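Long-range contact in N5-carboxyaminoimidazole ribonucleotide synthetase (PDB 3QFF), which uses ATP and bicarbonate to carboxylate aminoimidazole ribonucleotide, giving N5-carboxyaminoimidazole ribonucleotide in purine biosynthesis: residues E141-K153 / G163-E175. Sequence-based numbering, arbitrary orientation.
Sequences EAIAELSYPSVLK and GQVVLRSEADVDE. With ADP (adenosine-5'-diphosphate), chain C.
The ring of Y148 lies along the turn that follows strand 164-167, with S169 CA 4.0 Å above one face, offset toward the rim. L167 O meets its edge in the ring plane, 3.2 Å from Y148 CD1, and V173 CG2 also reaches the edge, near OH. The E170 carboxylate, turned back by a bend at chi2 (93°), lies nearly parallel to the ring, its plane 15° away, and brings OE1 to 3.3 Å from Y148 CE2. Within 163-175 itself, V166 CG1 sits over the centre of the R168 guanidinium. Beyond the cis peptide before P149, an antiparallel hairpin begins: S150 pairs with L167 and L152 with V165, each through two backbone hydrogen bonds, the straightest being L152 N to V165 O (2.9 Å, 172°). K153 and Q164 run side by side toward ADP, where K153 NZ grips N7 (3.0 Å) and O2A (2.8 Å) and makes a salt bridge with E188. V151 CG2 approaches the adenine, so the hairpin forms one side of the nucleotide pocket in this ATP-grasp enzyme. Strand 164-167 ends the four-stranded sheet; strand 185-189 flanks 150-154 on its other side, and helix 173-182 packs against L152, V165 and L167.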
loop_
_atom_site.group_PDB
_atom_site.type_symbol
_atom_site.label_atom_id
_atom_site.label_comp_id
_atom_site.label_asym_id
_atom_site.label_seq_id
_atom_site.Cartn_x
_atom_site.Cartn_y
_atom_site.Cartn_z
ATOM N N GLU A 141 23.298 14.868 -43.953
ATOM C CA GLU A 141 24.180 15.777 -43.217
ATOM C C GLU A 141 24.444 15.297 -41.777
ATOM O O GLU A 141 25.580 15.398 -41.285
ATOM C CB GLU A 141 23.630 17.215 -43.216
ATOM C CG GLU A 141 23.870 17.988 -44.523
ATOM C CD GLU A 141 23.355 19.439 -44.501
ATOM O OE1 GLU A 141 23.087 20.000 -45.593
ATOM O OE2 GLU A 141 23.221 20.025 -43.403
ATOM N N ALA A 142 23.402 14.776 -41.120
ATOM C CA ALA A 142 23.516 14.288 -39.742
ATOM C C ALA A 142 24.474 13.103 -39.642
ATOM O O ALA A 142 25.374 13.106 -38.806
ATOM C CB ALA A 142 22.143 13.931 -39.165
ATOM N N ILE A 143 24.283 12.100 -40.499
ATOM C CA ILE A 143 25.233 10.978 -40.615
ATOM C C ILE A 143 26.675 11.480 -40.785
ATOM O O ILE A 143 27.596 10.980 -40.131
ATOM C CB ILE A 143 24.873 10.034 -41.782
ATOM C CG1 ILE A 143 23.514 9.369 -41.536
ATOM C CG2 ILE A 143 25.960 8.970 -41.968
ATOM C CD1 ILE A 143 22.845 8.844 -42.791
ATOM N N ALA A 144 26.860 12.474 -41.653
ATOM C CA ALA A 144 28.179 13.051 -41.899
ATOM C C ALA A 144 28.789 13.656 -40.633
ATOM O O ALA A 144 29.950 13.377 -40.313
ATOM C CB ALA A 144 28.115 14.093 -43.020
ATOM N N GLU A 145 28.002 14.469 -39.923
ATOM C CA GLU A 145 28.460 15.174 -38.715
ATOM C C GLU A 145 28.726 14.237 -37.535
ATOM O O GLU A 145 29.732 14.389 -36.835
ATOM C CB GLU A 145 27.441 16.232 -38.269
ATOM C CG GLU A 145 27.379 17.510 -39.100
ATOM C CD GLU A 145 26.129 18.330 -38.788
ATOM O OE1 GLU A 145 25.004 17.843 -39.069
ATOM O OE2 GLU A 145 26.264 19.457 -38.256
ATOM N N LEU A 146 27.819 13.285 -37.311
ATOM C CA LEU A 146 27.861 12.443 -36.110
ATOM C C LEU A 146 28.589 11.116 -36.305
ATOM O O LEU A 146 29.040 10.511 -35.328
ATOM C CB LEU A 146 26.448 12.187 -35.556
ATOM C CG LEU A 146 25.533 13.353 -35.163
ATOM C CD1 LEU A 146 24.329 12.824 -34.388
ATOM C CD2 LEU A 146 26.264 14.419 -34.352
ATOM N N SER A 147 28.680 10.672 -37.557
ATOM C CA SER A 147 29.349 9.419 -37.933
ATOM C C SER A 147 28.689 8.184 -37.308
ATOM O O SER A 147 27.605 8.277 -36.716
ATOM C CB SER A 147 30.853 9.481 -37.616
ATOM O OG SER A 147 31.540 8.378 -38.185
ATOM N N TYR A 148 29.339 7.030 -37.462
ATOM C CA TYR A 148 28.844 5.769 -36.915
ATOM C C TYR A 148 29.570 5.407 -35.614
ATOM O O TYR A 148 30.744 5.768 -35.437
ATOM C CB TYR A 148 29.010 4.640 -37.939
ATOM C CG TYR A 148 28.282 4.878 -39.245
ATOM C CD1 TYR A 148 26.911 4.638 -39.359
ATOM C CD2 TYR A 148 28.969 5.338 -40.370
ATOM C CE1 TYR A 148 26.238 4.859 -40.562
ATOM C CE2 TYR A 148 28.307 5.560 -41.576
ATOM C CZ TYR A 148 26.945 5.317 -41.662
ATOM O OH TYR A 148 26.296 5.537 -42.848
ATOM N N PRO A 149 28.877 4.715 -34.687
ATOM C CA PRO A 149 27.459 4.355 -34.733
ATOM C C PRO A 149 26.512 5.468 -34.256
ATOM O O PRO A 149 26.943 6.411 -33.585
ATOM C CB PRO A 149 27.379 3.143 -33.806
ATOM C CG PRO A 149 28.483 3.329 -32.844
ATOM C CD PRO A 149 29.571 4.068 -33.558
ATOM N N SER A 150 25.235 5.338 -34.620
ATOM C CA SER A 150 24.206 6.329 -34.306
ATOM C C SER A 150 22.838 5.679 -34.225
ATOM O O SER A 150 22.667 4.516 -34.601
ATOM C CB SER A 150 24.181 7.439 -35.360
ATOM O OG SER A 150 25.299 8.298 -35.223
ATOM N N VAL A 151 21.866 6.436 -33.729
ATOM C CA VAL A 151 20.498 5.961 -33.619
ATOM C C VAL A 151 19.526 7.013 -34.164
ATOM O O VAL A 151 19.550 8.176 -33.744
ATOM C CB VAL A 151 20.130 5.623 -32.157
ATOM C CG1 VAL A 151 18.788 4.934 -32.096
ATOM C CG2 VAL A 151 21.212 4.749 -31.513
ATOM N N LEU A 152 18.686 6.593 -35.106
ATOM C CA LEU A 152 17.623 7.436 -35.622
ATOM C C LEU A 152 16.326 7.063 -34.935
ATOM O O LEU A 152 15.891 5.926 -35.026
ATOM C CB LEU A 152 17.479 7.261 -37.136
ATOM C CG LEU A 152 16.561 8.255 -37.853
ATOM C CD1 LEU A 152 17.165 9.651 -37.827
ATOM C CD2 LEU A 152 16.339 7.792 -39.284
ATOM N N LYS A 153 15.718 8.020 -34.242
ATOM C CA LYS A 153 14.444 7.788 -33.564
ATOM C C LYS A 153 13.425 8.818 -34.036
ATOM O O LYS A 153 13.801 9.940 -34.368
ATOM C CB LYS A 153 14.599 7.897 -32.041
ATOM C CG LYS A 153 15.938 7.442 -31.487
ATOM C CD LYS A 153 15.912 7.398 -29.957
ATOM C CE LYS A 153 17.329 7.377 -29.404
ATOM N NZ LYS A 153 17.393 7.828 -27.981
ATOM N N GLY A 163 9.910 2.433 -33.943
ATOM C CA GLY A 163 10.168 3.860 -34.131
ATOM C C GLY A 163 11.633 4.272 -34.151
ATOM O O GLY A 163 11.935 5.467 -34.083
ATOM N N GLN A 164 12.545 3.300 -34.231
ATOM C CA GLN A 164 13.980 3.600 -34.335
ATOM C C GLN A 164 14.806 2.637 -35.199
ATOM O O GLN A 164 14.392 1.504 -35.453
ATOM C CB GLN A 164 14.618 3.826 -32.950
ATOM C CG GLN A 164 14.774 2.620 -32.045
ATOM C CD GLN A 164 15.524 2.980 -30.763
ATOM O OE1 GLN A 164 15.058 3.796 -29.961
ATOM N NE2 GLN A 164 16.696 2.376 -30.572
ATOM N N VAL A 165 15.962 3.119 -35.656
ATOM C CA VAL A 165 16.888 2.368 -36.506
ATOM C C VAL A 165 18.323 2.674 -36.070
ATOM O O VAL A 165 18.739 3.829 -36.054
ATOM C CB VAL A 165 16.716 2.741 -38.014
ATOM C CG1 VAL A 165 17.842 2.156 -38.862
ATOM C CG2 VAL A 165 15.351 2.298 -38.546
ATOM N N VAL A 166 19.076 1.637 -35.715
ATOM C CA VAL A 166 20.470 1.811 -35.286
ATOM C C VAL A 166 21.416 1.744 -36.486
ATOM O O VAL A 166 21.423 0.763 -37.231
ATOM C CB VAL A 166 20.883 0.776 -34.194
ATOM C CG1 VAL A 166 22.324 1.012 -33.729
ATOM C CG2 VAL A 166 19.922 0.824 -33.006
ATOM N N LEU A 167 22.209 2.796 -36.666
ATOM C CA LEU A 167 23.104 2.901 -37.812
ATOM C C LEU A 167 24.547 2.580 -37.428
ATOM O O LEU A 167 25.267 3.430 -36.903
ATOM C CB LEU A 167 23.007 4.289 -38.468
ATOM C CG LEU A 167 21.752 4.628 -39.279
ATOM C CD1 LEU A 167 20.634 5.132 -38.388
ATOM C CD2 LEU A 167 22.073 5.670 -40.337
ATOM N N ARG A 168 24.955 1.343 -37.696
ATOM C CA ARG A 168 26.321 0.895 -37.413
ATOM C C ARG A 168 27.215 1.060 -38.637
ATOM O O ARG A 168 28.396 1.390 -38.511
ATOM C CB ARG A 168 26.330 -0.561 -36.939
ATOM C CG ARG A 168 25.532 -0.786 -35.664
ATOM C CD ARG A 168 25.491 -2.251 -35.277
ATOM N NE ARG A 168 24.365 -2.541 -34.388
ATOM C CZ ARG A 168 24.383 -2.384 -33.067
ATOM N NH1 ARG A 168 25.470 -1.931 -32.453
ATOM N NH2 ARG A 168 23.303 -2.676 -32.356
ATOM N N SER A 169 26.635 0.840 -39.817
ATOM C CA SER A 169 27.350 0.968 -41.085
ATOM C C SER A 169 26.465 1.606 -42.154
ATOM O O SER A 169 25.244 1.676 -41.991
ATOM C CB SER A 169 27.814 -0.409 -41.558
ATOM O OG SER A 169 26.701 -1.273 -41.697
ATOM N N GLU A 170 27.084 2.048 -43.253
ATOM C CA GLU A 170 26.350 2.570 -44.419
ATOM C C GLU A 170 25.275 1.597 -44.906
ATOM O O GLU A 170 24.325 1.994 -45.589
ATOM C CB GLU A 170 27.298 2.912 -45.572
ATOM C CG GLU A 170 28.151 4.152 -45.352
ATOM C CD GLU A 170 29.506 3.838 -44.739
ATOM O OE1 GLU A 170 29.553 3.254 -43.631
ATOM O OE2 GLU A 170 30.531 4.182 -45.370
ATOM N N ALA A 171 25.434 0.328 -44.533
ATOM C CA ALA A 171 24.476 -0.727 -44.854
ATOM C C ALA A 171 23.132 -0.557 -44.142
ATOM O O ALA A 171 22.134 -1.155 -44.546
ATOM C CB ALA A 171 25.079 -2.088 -44.540
ATOM N N ASP A 172 23.106 0.253 -43.085
ATOM C CA ASP A 172 21.865 0.519 -42.350
ATOM C C ASP A 172 21.129 1.783 -42.823
ATOM O O ASP A 172 19.967 1.998 -42.465
ATOM C CB ASP A 172 22.132 0.597 -40.839
ATOM C CG ASP A 172 22.509 -0.753 -40.234
ATOM O OD1 ASP A 172 23.450 -0.787 -39.412
ATOM O OD2 ASP A 172 21.871 -1.776 -40.570
ATOM N N VAL A 173 21.806 2.600 -43.629
ATOM C CA VAL A 173 21.277 3.895 -44.095
ATOM C C VAL A 173 19.942 3.763 -44.829
ATOM O O VAL A 173 19.068 4.619 -44.693
ATOM C CB VAL A 173 22.303 4.650 -44.985
ATOM C CG1 VAL A 173 21.694 5.910 -45.604
ATOM C CG2 VAL A 173 23.519 5.023 -44.182
ATOM N N ASP A 174 19.782 2.682 -45.584
ATOM C CA ASP A 174 18.582 2.488 -46.380
ATOM C C ASP A 174 17.335 2.290 -45.523
ATOM O O ASP A 174 16.276 2.838 -45.840
ATOM C CB ASP A 174 18.757 1.330 -47.363
ATOM C CG ASP A 174 18.283 1.682 -48.756
ATOM O OD1 ASP A 174 18.996 2.449 -49.446
ATOM O OD2 ASP A 174 17.201 1.199 -49.161
ATOM N N GLU A 175 17.461 1.521 -44.441
ATOM C CA GLU A 175 16.367 1.360 -43.478
ATOM C C GLU A 175 16.068 2.679 -42.741
ATOM O O GLU A 175 14.918 2.950 -42.387
ATOM C CB GLU A 175 16.682 0.239 -42.476
ATOM C CG GLU A 175 15.527 -0.136 -41.536
ATOM C CD GLU A 175 15.897 -1.234 -40.540
ATOM O OE1 GLU A 175 17.008 -1.798 -40.654
ATOM O OE2 GLU A 175 15.076 -1.529 -39.637
HETATM P PB ADP C . 12.068 4.422 -26.069
HETATM O O1B ADP C . 11.395 3.520 -27.077
HETATM O O2B ADP C . 11.416 5.784 -25.968
HETATM O O3B ADP C . 12.324 3.747 -24.742
HETATM P PA ADP C . 14.882 5.180 -25.973
HETATM O O1A ADP C . 14.747 5.012 -24.474
HETATM O O2A ADP C . 15.328 6.503 -26.552
HETATM O O3A ADP C . 13.522 4.717 -26.728
HETATM O "O5'" ADP C . 15.945 4.092 -26.491
HETATM C "C5'" ADP C . 15.649 2.701 -26.387
HETATM C "C4'" ADP C . 16.927 1.936 -26.078
HETATM O "O4'" ADP C . 17.882 2.175 -27.114
HETATM C "C3'" ADP C . 17.568 2.399 -24.779
HETATM O "O3'" ADP C . 17.191 1.554 -23.688
HETATM C "C2'" ADP C . 19.057 2.341 -25.055
HETATM O "O2'" ADP C . 19.587 1.092 -24.604
HETATM C "C1'" ADP C . 19.185 2.410 -26.569
HETATM N N9 ADP C . 19.679 3.754 -26.981
HETATM C C8 ADP C . 18.910 4.818 -27.295
HETATM N N7 ADP C . 19.668 5.892 -27.630
HETATM C C5 ADP C . 20.956 5.523 -27.536
HETATM C C6 ADP C . 22.274 6.175 -27.751
HETATM N N6 ADP C . 22.362 7.470 -28.145
HETATM N N1 ADP C . 23.384 5.426 -27.537
HETATM C C2 ADP C . 23.317 4.140 -27.144
HETATM N N3 ADP C . 22.158 3.491 -26.932
HETATM C C4 ADP C . 20.963 4.113 -27.111
#